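Protein A49R (Vaccinia virus, PDB 4D5T) binds the host protein BTRC and so limits ubiquitination of NFKBIA, which keeps p65/RELA in the cytoplasm and prevents NF-kappa-B-dependent gene expression. Local coordinates at residues I31-I36 with A127-K132; T59-E64 with L105-N110; D93-I98 with Q133-N138. All blocks are in the same frame, centred on the assembly; numbering follows the deposited sequence.

Contact 1 of 3, residues I31-I36 with A127-K132. With SO4 (sulfate ion), chain I.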
ATOM      1  N   ILE A  31      -7.246   4.058 -13.296  1.00 27.10           N
ATOM      2  CA  ILE A  31      -7.723   2.788 -12.728  1.00 26.40           C
ATOM      3  C   ILE A  31      -6.767   2.352 -11.608  1.00 26.70           C
ATOM      4  O   ILE A  31      -7.209   1.914 -10.548  1.00 24.58           O
ATOM      5  CB  ILE A  31      -7.860   1.731 -13.848  1.00 29.80           C
ATOM      6  CG1 ILE A  31      -8.989   2.251 -14.832  1.00 32.83           C
ATOM      7  CG2 ILE A  31      -8.025   0.323 -13.236  1.00 29.86           C
ATOM      8  CD1 ILE A  31      -9.498   1.307 -15.882  1.00 40.06           C
ATOM      9  N   LEU A  32      -5.458   2.512 -11.812  1.00 23.52           N
ATOM     10  CA  LEU A  32      -4.495   2.179 -10.773  1.00 23.35           C
ATOM     11  C   LEU A  32      -4.778   2.944  -9.489  1.00 22.65           C
ATOM     12  O   LEU A  32      -4.859   2.360  -8.395  1.00 21.44           O
ATOM     13  CB  LEU A  32      -3.062   2.445 -11.265  1.00 22.93           C
ATOM     14  CG  LEU A  32      -1.956   2.305 -10.229  1.00 22.52           C
ATOM     15  CD1 LEU A  32      -1.824   0.884  -9.743  1.00 22.64           C
ATOM     16  CD2 LEU A  32      -0.652   2.779 -10.844  1.00 22.94           C
ATOM     17  N   ASN A  33      -5.013   4.235  -9.626  1.00 22.69           N
ATOM     18  CA  ASN A  33      -5.295   5.070  -8.453  1.00 22.78           C
ATOM     19  C   ASN A  33      -6.605   4.736  -7.758  1.00 21.44           C
ATOM     20  O   ASN A  33      -6.667   4.716  -6.525  1.00 23.80           O
ATOM     21  CB  ASN A  33      -5.251   6.546  -8.809  1.00 23.53           C
ATOM     22  CG  ASN A  33      -3.838   7.020  -9.148  1.00 25.01           C
ATOM     23  OD1 ASN A  33      -2.835   6.332  -8.861  1.00 23.67           O
ATOM     24  ND2 ASN A  33      -3.755   8.127  -9.836  1.00 25.11           N
ATOM     25  N   LYS A  34      -7.663   4.463  -8.509  1.00 23.28           N
ATOM     26  CA  LYS A  34      -8.935   3.944  -7.865  1.00 23.49           C
ATOM     27  C   LYS A  34      -8.677   2.652  -7.121  1.00 23.42           C
ATOM     28  O   LYS A  34      -9.177   2.451  -6.059  1.00 23.52           O
ATOM     29  CB  LYS A  34     -10.187   3.818  -8.805  1.00 27.79           C
ATOM     30  N   ASP A  35      -7.873   1.741  -7.707  1.00 24.97           N
ATOM     31  CA  ASP A  35      -7.526   0.462  -7.052  1.00 24.29           C
ATOM     32  C   ASP A  35      -6.734   0.675  -5.774  1.00 22.83           C
ATOM     33  O   ASP A  35      -6.956   0.006  -4.769  1.00 22.91           O
ATOM     34  CB  ASP A  35      -6.735  -0.440  -8.020  1.00 24.40           C
ATOM     35  CG  ASP A  35      -7.595  -1.052  -9.147  1.00 27.79           C
ATOM     36  OD1 ASP A  35      -8.860  -1.086  -9.008  1.00 29.38           O
ATOM     37  OD2 ASP A  35      -6.984  -1.564 -10.118  1.00 26.36           O
ATOM     38  N   ILE A  36      -5.821   1.652  -5.773  1.00 21.68           N
ATOM     39  CA  ILE A  36      -5.087   2.008  -4.549  1.00 22.55           C
ATOM     40  C   ILE A  36      -6.037   2.498  -3.464  1.00 22.77           C
ATOM     41  O   ILE A  36      -5.951   2.040  -2.315  1.00 24.41           O
ATOM     42  CB  ILE A  36      -3.942   3.016  -4.878  1.00 22.44           C
ATOM     43  CG1 ILE A  36      -2.873   2.298  -5.696  1.00 22.18           C
ATOM     44  CG2 ILE A  36      -3.348   3.559  -3.589  1.00 22.62           C
ATOM     45  CD1 ILE A  36      -1.819   3.207  -6.287  1.00 23.27           C
ATOM     46  N   ALA A 127      -6.467  10.417  -6.307  1.00 27.89           N
ATOM     47  CA  ALA A 127      -6.816  10.489  -7.722  1.00 29.60           C
ATOM     48  C   ALA A 127      -5.829  11.316  -8.548  1.00 32.44           C
ATOM     49  O   ALA A 127      -5.693  11.077  -9.726  1.00 32.39           O
ATOM     50  CB  ALA A 127      -8.231  10.996  -7.893  1.00 33.96           C
ATOM     51  N   ASP A 128      -5.092  12.242  -7.928  1.00 29.58           N
ATOM     52  CA  ASP A 128      -4.189  13.088  -8.659  1.00 29.95           C
ATOM     53  C   ASP A 128      -2.724  12.597  -8.727  1.00 26.58           C
ATOM     54  O   ASP A 128      -1.859  13.281  -9.297  1.00 27.01           O
ATOM     55  CB  ASP A 128      -4.264  14.519  -8.090  1.00 30.87           C
ATOM     56  CG  ASP A 128      -5.525  15.242  -8.510  1.00 36.71           C
ATOM     57  OD1 ASP A 128      -6.259  14.787  -9.432  1.00 36.99           O
ATOM     58  OD2 ASP A 128      -5.805  16.286  -7.889  1.00 43.44           O
ATOM     59  N   ILE A 129      -2.418  11.448  -8.144  1.00 24.41           N
ATOM     60  CA  ILE A 129      -1.016  10.946  -8.139  1.00 21.57           C
ATOM     61  C   ILE A 129      -0.649  10.272  -9.442  1.00 20.76           C
ATOM     62  O   ILE A 129      -1.496   9.948 -10.294  1.00 22.84           O
ATOM     63  CB  ILE A 129      -0.710  10.045  -6.910  1.00 21.37           C
ATOM     64  CG1 ILE A 129      -1.324   8.615  -7.043  1.00 22.66           C
ATOM     65  CG2 ILE A 129      -1.072  10.757  -5.609  1.00 22.15           C
ATOM     66  CD1 ILE A 129      -0.930   7.654  -5.932  1.00 21.69           C
ATOM     67  N   ASP A 130       0.641  10.095  -9.626  1.00 22.57           N
ATOM     68  CA  ASP A 130       1.170   9.467 -10.833  1.00 24.34           C
ATOM     69  C   ASP A 130       2.443   8.714 -10.496  1.00 24.16           C
ATOM     70  O   ASP A 130       3.548   9.207 -10.624  1.00 24.33           O
ATOM     71  CB  ASP A 130       1.418  10.529 -11.869  1.00 32.30           C
ATOM     72  CG  ASP A 130       2.019   9.967 -13.148  1.00 34.83           C
ATOM     73  OD1 ASP A 130       1.980   8.676 -13.356  1.00 46.16           O
ATOM     74  OD2 ASP A 130       2.515  10.907 -13.859  1.00 48.41           O
ATOM     75  N   ILE A 131       2.299   7.493 -10.091  1.00 24.43           N
ATOM     76  CA  ILE A 131       3.413   6.709  -9.554  1.00 23.48           C
ATOM     77  C   ILE A 131       3.888   5.550 -10.426  1.00 22.44           C
ATOM     78  O   ILE A 131       4.646   4.680  -9.961  1.00 22.39           O
ATOM     79  CB  ILE A 131       3.130   6.213  -8.098  1.00 23.31           C
ATOM     80  CG1 ILE A 131       1.922   5.238  -7.978  1.00 22.37           C
ATOM     81  CG2 ILE A 131       2.938   7.399  -7.151  1.00 23.39           C
ATOM     82  CD1 ILE A 131       1.817   4.547  -6.617  1.00 21.85           C
ATOM     83  N   LYS A 132       3.343   5.385 -11.614  1.00 22.21           N
ATOM     84  CA  LYS A 132       3.710   4.246 -12.445  1.00 23.02           C
ATOM     85  C   LYS A 132       5.277   4.158 -12.668  1.00 22.98           C
ATOM     86  O   LYS A 132       5.826   3.069 -12.620  1.00 23.74           O
ATOM     87  CB  LYS A 132       2.940   4.242 -13.802  1.00 26.60           C
ATOM     88  CG  LYS A 132       1.484   3.780 -13.664  1.00 28.63           C
ATOM     89  CD  LYS A 132       0.615   3.908 -14.936  1.00 31.13           C
ATOM     90  CE  LYS A 132       0.932   2.893 -15.977  1.00 30.79           C
ATOM     91  NZ  LYS A 132      -0.125   2.960 -17.028  1.00 28.94           N
TER
HETATM   92  S   SO4 I1000      -1.442   6.223 -18.296  0.80 42.09           S
HETATM   93  O1  SO4 I1000      -2.889   5.906 -18.142  0.80 34.43           O
HETATM   94  O2  SO4 I1000      -0.913   5.953 -19.640  0.80 40.16           O
HETATM   95  O3  SO4 I1000      -0.735   5.463 -17.298  0.80 36.60           O
HETATM   96  O4  SO4 I1000      -1.248   7.658 -18.022  0.80 39.65           O
HETATM   97  O   HOH W   1      -0.413   6.564 -10.211  1.00 22.11           O
HETATM   98  O   HOH W   2      -6.784   9.260 -11.084  1.00 43.22           O

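Contact 2 of 3, residues T59-E64 with L105-N110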
ATOM      1  N   THR A  59       0.375  -8.427   4.583  1.00 26.80           N
ATOM      2  CA  THR A  59       0.247  -9.731   5.270  1.00 27.44           C
ATOM      3  C   THR A  59       1.594 -10.135   5.881  1.00 28.47           C
ATOM      4  O   THR A  59       1.639 -10.615   7.004  1.00 30.41           O
ATOM      5  CB  THR A  59      -0.219 -10.812   4.299  1.00 28.18           C
ATOM      6  OG1 THR A  59      -1.529 -10.486   3.879  1.00 29.62           O
ATOM      7  CG2 THR A  59      -0.257 -12.176   4.985  1.00 31.02           C
ATOM      8  N   ILE A  60       2.671  -9.981   5.119  1.00 30.43           N
ATOM      9  CA  ILE A  60       4.022 -10.257   5.633  1.00 32.36           C
ATOM     10  C   ILE A  60       4.412  -9.428   6.865  1.00 33.34           C
ATOM     11  O   ILE A  60       4.927  -9.966   7.854  1.00 31.83           O
ATOM     12  CB  ILE A  60       5.038 -10.051   4.523  1.00 33.25           C
ATOM     13  CG1 ILE A  60       4.846 -11.178   3.517  1.00 33.99           C
ATOM     14  CG2 ILE A  60       6.464 -10.002   5.054  1.00 34.75           C
ATOM     15  CD1 ILE A  60       5.592 -10.931   2.250  1.00 34.35           C
ATOM     16  N   ILE A  61       4.115  -8.149   6.831  1.00 31.82           N
ATOM     17  CA  ILE A  61       4.405  -7.254   7.929  1.00 32.25           C
ATOM     18  C   ILE A  61       3.665  -7.640   9.166  1.00 32.62           C
ATOM     19  O   ILE A  61       4.246  -7.658  10.245  1.00 32.36           O
ATOM     20  CB  ILE A  61       4.154  -5.787   7.527  1.00 32.10           C
ATOM     21  CG1 ILE A  61       5.211  -5.366   6.525  1.00 32.84           C
ATOM     22  CG2 ILE A  61       4.153  -4.883   8.745  1.00 33.03           C
ATOM     23  CD1 ILE A  61       4.967  -3.996   5.887  1.00 33.72           C
ATOM     24  N   ASP A  62       2.374  -8.011   9.004  1.00 30.97           N
ATOM     25  CA  ASP A  62       1.586  -8.644  10.011  1.00 33.01           C
ATOM     26  C   ASP A  62       1.471  -7.834  11.294  1.00 36.14           C
ATOM     27  O   ASP A  62       1.617  -8.389  12.386  1.00 38.06           O
ATOM     28  CB  ASP A  62       2.155 -10.058  10.311  1.00 35.19           C
ATOM     29  CG  ASP A  62       1.241 -10.917  11.172  1.00 38.66           C
ATOM     30  OD1 ASP A  62       0.002 -10.809  11.079  1.00 41.57           O
ATOM     31  OD2 ASP A  62       1.778 -11.705  11.972  1.00 43.81           O
ATOM     32  N   GLN A  63       1.244  -6.528  11.171  0.56 35.14           N
ATOM     33  CA  GLN A  63       1.182  -5.668  12.352  0.56 38.41           C
ATOM     34  C   GLN A  63      -0.170  -5.002  12.546  0.56 37.14           C
ATOM     35  O   GLN A  63      -0.274  -4.021  13.265  0.56 38.04           O
ATOM     36  CB  GLN A  63       2.342  -4.657  12.318  0.56 38.65           C
ATOM     37  CG  GLN A  63       3.710  -5.435  12.492  0.56 40.65           C
ATOM     38  CD  GLN A  63       4.065  -5.946  13.921  0.56 44.73           C
ATOM     39  OE1 GLN A  63       3.221  -6.110  14.836  0.56 45.38           O
ATOM     40  NE2 GLN A  63       5.364  -6.296  14.084  0.56 46.56           N
ATOM     41  N   GLU A  64      -1.215  -5.575  11.942  1.00 37.13           N
ATOM     42  CA  GLU A  64      -2.511  -4.942  11.967  1.00 36.24           C
ATOM     43  C   GLU A  64      -3.020  -4.683  13.410  1.00 36.19           C
ATOM     44  O   GLU A  64      -3.402  -3.548  13.723  1.00 34.32           O
ATOM     45  CB  GLU A  64      -3.529  -5.730  11.183  1.00 40.06           C
ATOM     46  CG  GLU A  64      -4.905  -5.091  11.274  1.00 42.94           C
ATOM     47  CD  GLU A  64      -5.906  -5.750  10.322  1.00 44.48           C
ATOM     48  OE1 GLU A  64      -5.731  -5.644   9.127  1.00 43.70           O
ATOM     49  OE2 GLU A  64      -6.899  -6.341  10.780  1.00 45.01           O
ATOM     50  N   LEU A 105      -1.978   4.406   5.538  1.00 22.03           N
ATOM     51  CA  LEU A 105      -3.306   4.944   5.296  1.00 22.99           C
ATOM     52  C   LEU A 105      -4.358   3.837   5.521  1.00 24.29           C
ATOM     53  O   LEU A 105      -5.461   4.097   6.035  1.00 26.75           O
ATOM     54  CB  LEU A 105      -3.437   5.590   3.894  1.00 22.41           C
ATOM     55  CG  LEU A 105      -2.569   6.870   3.779  1.00 23.68           C
ATOM     56  CD1 LEU A 105      -2.572   7.379   2.359  1.00 24.37           C
ATOM     57  CD2 LEU A 105      -2.942   7.990   4.673  1.00 24.23           C
ATOM     58  N   LYS A 106      -4.082   2.612   5.092  1.00 24.79           N
ATOM     59  CA  LYS A 106      -4.976   1.480   5.334  1.00 26.04           C
ATOM     60  C   LYS A 106      -5.141   1.243   6.832  1.00 25.92           C
ATOM     61  O   LYS A 106      -6.277   1.100   7.311  1.00 27.78           O
ATOM     62  CB  LYS A 106      -4.478   0.205   4.611  1.00 25.30           C
ATOM     63  CG  LYS A 106      -5.370  -0.987   4.889  1.00 28.31           C
ATOM     64  CD  LYS A 106      -5.080  -2.171   4.000  1.00 30.01           C
ATOM     65  CE  LYS A 106      -5.994  -3.315   4.481  1.00 36.18           C
ATOM     66  NZ  LYS A 106      -6.095  -4.422   3.551  1.00 40.12           N
ATOM     67  N   TYR A 107      -4.062   1.325   7.608  1.00 26.94           N
ATOM     68  CA  TYR A 107      -4.234   1.187   9.069  1.00 28.94           C
ATOM     69  C   TYR A 107      -5.152   2.262   9.631  1.00 30.78           C
ATOM     70  O   TYR A 107      -5.969   2.032  10.555  1.00 35.16           O
ATOM     71  CB  TYR A 107      -2.912   1.243   9.820  1.00 29.19           C
ATOM     72  CG  TYR A 107      -1.896   0.201   9.524  1.00 30.27           C
ATOM     73  CD1 TYR A 107      -2.231  -1.163   9.393  1.00 30.60           C
ATOM     74  CD2 TYR A 107      -0.548   0.543   9.490  1.00 32.83           C
ATOM     75  CE1 TYR A 107      -1.262  -2.128   9.126  1.00 31.25           C
ATOM     76  CE2 TYR A 107       0.416  -0.422   9.215  1.00 34.17           C
ATOM     77  CZ  TYR A 107       0.048  -1.751   9.074  1.00 31.72           C
ATOM     78  OH  TYR A 107       1.040  -2.666   8.895  1.00 37.01           O
ATOM     79  N   ILE A 108      -4.970   3.494   9.155  1.00 32.54           N
ATOM     80  CA  ILE A 108      -5.717   4.638   9.662  1.00 31.23           C
ATOM     81  C   ILE A 108      -7.188   4.504   9.282  1.00 30.29           C
ATOM     82  O   ILE A 108      -8.076   4.721  10.135  1.00 30.38           O
ATOM     83  CB  ILE A 108      -5.167   5.974   9.152  1.00 30.57           C
ATOM     84  CG1 ILE A 108      -3.770   6.223   9.719  1.00 32.60           C
ATOM     85  CG2 ILE A 108      -6.114   7.125   9.533  1.00 31.41           C
ATOM     86  CD1 ILE A 108      -3.162   7.463   9.140  1.00 31.83           C
ATOM     87  N   MET A 109      -7.452   4.036   8.064  1.00 29.10           N
ATOM     88  CA  MET A 109      -8.844   3.757   7.625  1.00 29.95           C
ATOM     89  C   MET A 109      -9.472   2.528   8.284  1.00 29.92           C
ATOM     90  O   MET A 109     -10.697   2.368   8.269  1.00 29.46           O
ATOM     91  CB  MET A 109      -8.931   3.616   6.106  1.00 30.11           C
ATOM     92  CG  MET A 109      -8.618   4.885   5.307  1.00 31.17           C
ATOM     93  SD  MET A 109      -9.627   6.318   5.618  1.00 30.43           S
ATOM     94  CE  MET A 109      -8.793   7.111   6.935  1.00 28.15           C
ATOM     95  N   ASN A 110      -8.669   1.679   8.920  1.00 31.94           N
ATOM     96  CA  ASN A 110      -9.195   0.564   9.794  1.00 35.15           C
ATOM     97  C   ASN A 110      -9.842   1.092  11.092  1.00 33.99           C
ATOM     98  O   ASN A 110     -10.466   0.336  11.793  1.00 37.87           O
ATOM     99  CB  ASN A 110      -8.087  -0.473  10.179  1.00 36.15           C
ATOM    100  CG  ASN A 110      -7.539  -1.297   8.988  1.00 36.98           C
ATOM    101  OD1 ASN A 110      -8.187  -1.465   7.955  1.00 38.16           O
ATOM    102  ND2 ASN A 110      -6.305  -1.833   9.154  1.00 38.98           N
TER
HETATM  103  O   HOH W   3       0.420  -5.526   8.507  1.00 33.29           O
HETATM  104  O   HOH W   4      -4.856  -1.511  11.826  1.00 43.94           O

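Contact 3 of 3, residues D93-I98 with Q133-N138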
ATOM      1  N   ASP A  93      10.230  10.050  -5.318  0.51 27.58           N
ATOM      2  CA  ASP A  93      10.718   8.944  -6.132  0.51 29.93           C
ATOM      3  C   ASP A  93      11.149   7.706  -5.363  0.51 27.98           C
ATOM      4  O   ASP A  93      11.935   6.876  -5.894  0.51 27.15           O
ATOM      5  CB  ASP A  93      11.909   9.404  -6.994  0.51 33.72           C
ATOM      6  CG  ASP A  93      11.517  10.480  -8.001  0.51 38.61           C
ATOM      7  OD1 ASP A  93      10.330  10.564  -8.406  0.51 40.52           O
ATOM      8  OD2 ASP A  93      12.403  11.259  -8.387  0.51 49.64           O
ATOM      9  N   ASN A  94      10.667   7.558  -4.147  1.00 24.65           N
ATOM     10  CA  ASN A  94      11.041   6.413  -3.315  1.00 24.94           C
ATOM     11  C   ASN A  94       9.851   5.472  -3.162  1.00 23.20           C
ATOM     12  O   ASN A  94       8.872   5.815  -2.506  1.00 20.03           O
ATOM     13  CB  ASN A  94      11.552   6.911  -1.937  1.00 25.33           C
ATOM     14  CG  ASN A  94      12.023   5.781  -1.015  1.00 26.71           C
ATOM     15  OD1 ASN A  94      11.325   4.814  -0.755  1.00 25.44           O
ATOM     16  ND2 ASN A  94      13.252   5.928  -0.511  1.00 30.21           N
ATOM     17  N   LEU A  95       9.936   4.295  -3.737  1.00 23.96           N
ATOM     18  CA  LEU A  95       8.800   3.366  -3.719  1.00 22.58           C
ATOM     19  C   LEU A  95       8.558   2.771  -2.354  1.00 21.16           C
ATOM     20  O   LEU A  95       7.420   2.567  -1.988  1.00 20.92           O
ATOM     21  CB  LEU A  95       8.995   2.226  -4.741  1.00 22.52           C
ATOM     22  CG  LEU A  95       7.810   1.257  -4.870  1.00 23.46           C
ATOM     23  CD1 LEU A  95       6.553   1.966  -5.377  1.00 22.22           C
ATOM     24  CD2 LEU A  95       8.230   0.095  -5.819  1.00 24.47           C
ATOM     25  N   GLU A  96       9.615   2.454  -1.619  1.00 22.34           N
ATOM     26  CA  GLU A  96       9.436   1.942  -0.259  1.00 23.89           C
ATOM     27  C   GLU A  96       8.573   2.884   0.560  1.00 21.17           C
ATOM     28  O   GLU A  96       7.648   2.475   1.258  1.00 22.52           O
ATOM     29  CB  GLU A  96      10.763   1.706   0.438  1.00 26.51           C
ATOM     30  CG  GLU A  96      10.639   1.058   1.800  1.00 30.70           C
ATOM     31  CD  GLU A  96      12.037   0.558   2.279  1.00 38.48           C
ATOM     32  OE1 GLU A  96      13.060   1.123   1.887  1.00 43.86           O
ATOM     33  OE2 GLU A  96      12.125  -0.445   2.954  1.00 39.68           O
ATOM     34  N   ASN A  97       8.809   4.163   0.399  1.00 22.29           N
ATOM     35  CA  ASN A  97       7.999   5.184   1.146  1.00 22.35           C
ATOM     36  C   ASN A  97       6.592   5.274   0.698  1.00 20.70           C
ATOM     37  O   ASN A  97       5.676   5.538   1.514  1.00 21.67           O
ATOM     38  CB  ASN A  97       8.701   6.567   1.147  1.00 24.16           C
ATOM     39  CG  ASN A  97       9.988   6.557   1.961  1.00 26.56           C
ATOM     40  OD1 ASN A  97      10.200   5.684   2.759  1.00 29.48           O
ATOM     41  ND2 ASN A  97      10.806   7.553   1.789  1.00 26.65           N
ATOM     42  N   ILE A  98       6.384   5.104  -0.607  1.00 20.38           N
ATOM     43  CA  ILE A  98       5.049   5.036  -1.160  1.00 20.35           C
ATOM     44  C   ILE A  98       4.241   3.834  -0.649  1.00 19.84           C
ATOM     45  O   ILE A  98       3.070   3.983  -0.244  1.00 18.47           O
ATOM     46  CB  ILE A  98       5.112   5.048  -2.711  1.00 20.22           C
ATOM     47  CG1 ILE A  98       5.458   6.466  -3.170  1.00 20.77           C
ATOM     48  CG2 ILE A  98       3.772   4.590  -3.324  1.00 20.36           C
ATOM     49  CD1 ILE A  98       5.885   6.550  -4.596  1.00 20.98           C
ATOM     50  N   GLN A 133       5.967   5.273 -12.918  1.00 22.31           N
ATOM     51  CA  GLN A 133       7.415   5.212 -13.143  1.00 22.34           C
ATOM     52  C   GLN A 133       8.190   4.822 -11.909  1.00 22.99           C
ATOM     53  O   GLN A 133       9.134   4.050 -11.986  1.00 21.85           O
ATOM     54  CB  GLN A 133       7.937   6.526 -13.671  1.00 23.49           C
ATOM     55  CG  GLN A 133       9.455   6.576 -13.730  1.00 24.08           C
ATOM     56  CD  GLN A 133      10.073   5.603 -14.717  1.00 26.37           C
ATOM     57  OE1 GLN A 133       9.408   5.064 -15.607  1.00 27.64           O
ATOM     58  NE2 GLN A 133      11.379   5.361 -14.540  1.00 25.98           N
ATOM     59  N   VAL A 134       7.730   5.300 -10.757  1.00 21.73           N
ATOM     60  CA  VAL A 134       8.384   4.912  -9.536  1.00 22.91           C
ATOM     61  C   VAL A 134       8.141   3.403  -9.274  1.00 21.49           C
ATOM     62  O   VAL A 134       9.024   2.742  -8.754  1.00 23.16           O
ATOM     63  CB  VAL A 134       7.862   5.754  -8.362  1.00 23.94           C
ATOM     64  CG1 VAL A 134       8.689   5.472  -7.163  1.00 24.07           C
ATOM     65  CG2 VAL A 134       8.046   7.203  -8.705  1.00 30.29           C
ATOM     66  N   ILE A 135       6.980   2.864  -9.609  1.00 21.28           N
ATOM     67  CA  ILE A 135       6.762   1.402  -9.447  1.00 21.88           C
ATOM     68  C   ILE A 135       7.759   0.639 -10.413  1.00 22.36           C
ATOM     69  O   ILE A 135       8.451  -0.248  -9.974  1.00 20.62           O
ATOM     70  CB  ILE A 135       5.301   1.020  -9.718  1.00 21.73           C
ATOM     71  CG1 ILE A 135       4.367   1.632  -8.601  1.00 20.51           C
ATOM     72  CG2 ILE A 135       5.021  -0.489  -9.733  1.00 24.35           C
ATOM     73  CD1 ILE A 135       2.885   1.638  -8.868  1.00 21.39           C
ATOM     74  N   ARG A 136       7.784   1.039 -11.681  1.00 24.40           N
ATOM     75  CA  ARG A 136       8.584   0.365 -12.710  1.00 26.21           C
ATOM     76  C   ARG A 136      10.037   0.305 -12.304  1.00 25.46           C
ATOM     77  O   ARG A 136      10.700  -0.703 -12.473  1.00 29.55           O
ATOM     78  CB  ARG A 136       8.744   1.266 -13.972  1.00 31.22           C
ATOM     79  CG  ARG A 136       7.740   1.126 -15.035  1.00 31.65           C
ATOM     80  CD  ARG A 136       7.977   1.976 -16.293  1.00 30.16           C
ATOM     81  NE  ARG A 136       6.640   2.293 -16.740  1.00 30.29           N
ATOM     82  CZ  ARG A 136       6.012   3.461 -16.695  1.00 31.45           C
ATOM     83  NH1 ARG A 136       6.604   4.594 -16.321  1.00 30.52           N
ATOM     84  NH2 ARG A 136       4.747   3.524 -17.154  1.00 33.69           N
ATOM     85  N   GLU A 137      10.538   1.449 -11.890  1.00 23.71           N
ATOM     86  CA  GLU A 137      11.931   1.592 -11.632  1.00 25.23           C
ATOM     87  C   GLU A 137      12.404   0.821 -10.386  1.00 24.99           C
ATOM     88  O   GLU A 137      13.586   0.504 -10.280  1.00 25.74           O
ATOM     89  CB  GLU A 137      12.222   3.092 -11.575  1.00 29.01           C
ATOM     90  CG  GLU A 137      13.673   3.509 -11.640  1.00 31.75           C
ATOM     91  CD  GLU A 137      13.939   4.971 -11.972  1.00 33.41           C
ATOM     92  OE1 GLU A 137      13.069   5.849 -12.273  1.00 32.44           O
ATOM     93  OE2 GLU A 137      15.149   5.214 -12.007  1.00 34.48           O
ATOM     94  N   ASN A 138      11.511   0.614  -9.420  1.00 23.24           N
ATOM     95  CA  ASN A 138      11.920   0.167  -8.116  1.00 22.95           C
ATOM     96  C   ASN A 138      11.268  -1.119  -7.562  1.00 23.58           C
ATOM     97  O   ASN A 138      11.728  -1.627  -6.543  1.00 21.35           O
ATOM     98  CB  ASN A 138      11.655   1.300  -7.101  1.00 23.66           C
ATOM     99  CG  ASN A 138      12.450   2.533  -7.374  1.00 25.12           C
ATOM    100  OD1 ASN A 138      13.684   2.525  -7.244  1.00 26.74           O
ATOM    101  ND2 ASN A 138      11.774   3.574  -7.910  1.00 24.48           N
TER
HETATM  102  O   HOH W   5      12.806   6.237  -8.309  1.00 25.04           O

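Contact 1 of 3, residues I31-I36 with A127-K132
Asn-33 on helix 29-40 meets Ile-129, in the loop ahead of helix 132-150, with both branches of its amide. ND2 donates to Ile-129 O at 2.9 Å with an N-H...O angle of 149°. The acceptor lies close to the amide plane of Asn-33, but the donor stands above the carbonyl plane of Ile-129. Asn-29 ND2, one turn earlier on the helix, also donates to Ile-129 O, so two side-chain amides grip this backbone oxygen. On the other branch packing is tight, with Asn-33 OD1 only 3.3 Å from Ile-129 CG1. That methylene sits between the backbone N and the carbonyl carbon, the crowded position (chi1 76°), which brings it against the amide. Water 1 donates to Asn-33 OD1 at 2.8 Å and accepts from Ile-131 N, tying the amide to a second point on the loop. In this all-helical Bcl-2 fold the contact fastens the link between helices 112-126 and 132-150 to a helix from the N-terminal half of the chain. Deeper in, Ile-36 and Ile-131 meet tip to tip, CD1 to CD1 at 3.9 Å; helix 95-109 borders both, through Ile-102 and Ile-98 respectively. Toward Lys-132 the contact passes to its solvent side: Leu-32 CD2 rests on Lys-132 CG at 3.7 Å, but beyond this methylene the lysine bends at chi3 (74°). Its NZ donates to Ile-27 O and, at 2.6 Å, to O3 of a sulfate probably from the crystallisation liquor. Near Ala-127, whose CB points away from the helix, water 2 donates to Ala-127 O but accepts only weakly from Asn-33 ND2.

Contact 2 of 3, residues T59-E64 with L105-N110
Tyr-107 of helix 95-109 brings its hydroxyl to the end of helix 49-61, where OH lies 3.8 Å from Ile-61 CG2. Within the Bcl-2 fold this joins helix 95-109 to the sharp turn between helices 49-61 and 64-72, at the surface of the bundle. Tyr-107 CG is anti to the carbonyl carbon (chi1 -61°), and from there the ring carries OH to the turn. The turn begins at Asp-62, with a positive phi (58°), and Gln-63 takes the N-cap position of the next helix. Beside it Glu-64 CA stands 4.2 Å from Tyr-107 CE1, approaching the ring obliquely. The side chains of Glu-64 and Asn-110 cross at about a right angle, carboxylate and amide planes 61° apart, with Glu-64 OE1 3.9 Å from Asn-110 ND2. Direct contact is thin, and water fills it out: water 3 lies at the ring edge, in plane, 3.0 Å from Tyr-107 OH, and accepts from Gln-63 N. A second water joins Glu-64 O to Asn-110 ND2. Further out, Tyr-58 of helix 49-61 positions the polar ends: its ring meets that of Tyr-107 and makes a cation-pi contact with Lys-106, and its hydroxyl is hydrogen-bonded to both Glu-64 OE1 and Asn-110 ND2.

Contact 3 of 3, residues D93-I98 with Q133-N138
Val-134 pushes CG1 into a hollow formed where the chain turns into helix 95-109. Asp-93 O and Leu-95 N, each 3.8 Å from Val-134 CG1, line the backbone side of this hollow, and Ile-98 CD1 adds a further wall at 4.0 Å. With CG1 anti to the backbone N (chi1 -172°), it is this methyl of Val-134 that meets Leu-95 and Ile-98, while CG2 lies by the Asp-93 side chain. In return, Leu-95 is the bump that settles between Val-134, Ile-135 and Asn-138 on the surface of helix 132-150. Its two methyls part: CD1 lies against Ile-135 CG1 at 3.9 Å, while CD2 reaches the CB and carbonyl carbon of Asn-138. The side chains of Leu-95 and Asn-138 run antiparallel past one another, CB to CB at 3.7 Å. In the Bcl-2 fold this sets the start of helix 95-109 against the first turns of the C-terminal helix, and Leu-95 extends the packing to Ile-139 and Leu-142. Asn-94 is the N-cap of helix 95-109, its OD1 accepting from Asn-97 N at 2.8 Å. Polar atoms edge the packing: Asn-138 ND2 donates to Val-134 O on a lone pair, and to water 5, which itself donates to Asp-93 O.

Overall arrangement
All three contacts belong to one helical bundle. Contacts 1 and 3 are neighbours, their centres about 13 Å apart, and they touch where Ile-131 CD1 meets Ile-98 CG2 at 3.8 Å; segment 127-132 leads directly into helix 132-150, which contact 3 uses. Contact 2 lies across the chain's centre, its own centre about 19 Å and 20 Å from those of contacts 1 and 3, but shares helix 95-109 with contact 3, one at each end. Along the chain, contact 2 is nested inside the loop closed by contact 1, while contact 3 alternates with both. Helix 95-109 thus spans the Bcl-2 bundle, and the interleaved contacts tie parts distant in sequence together.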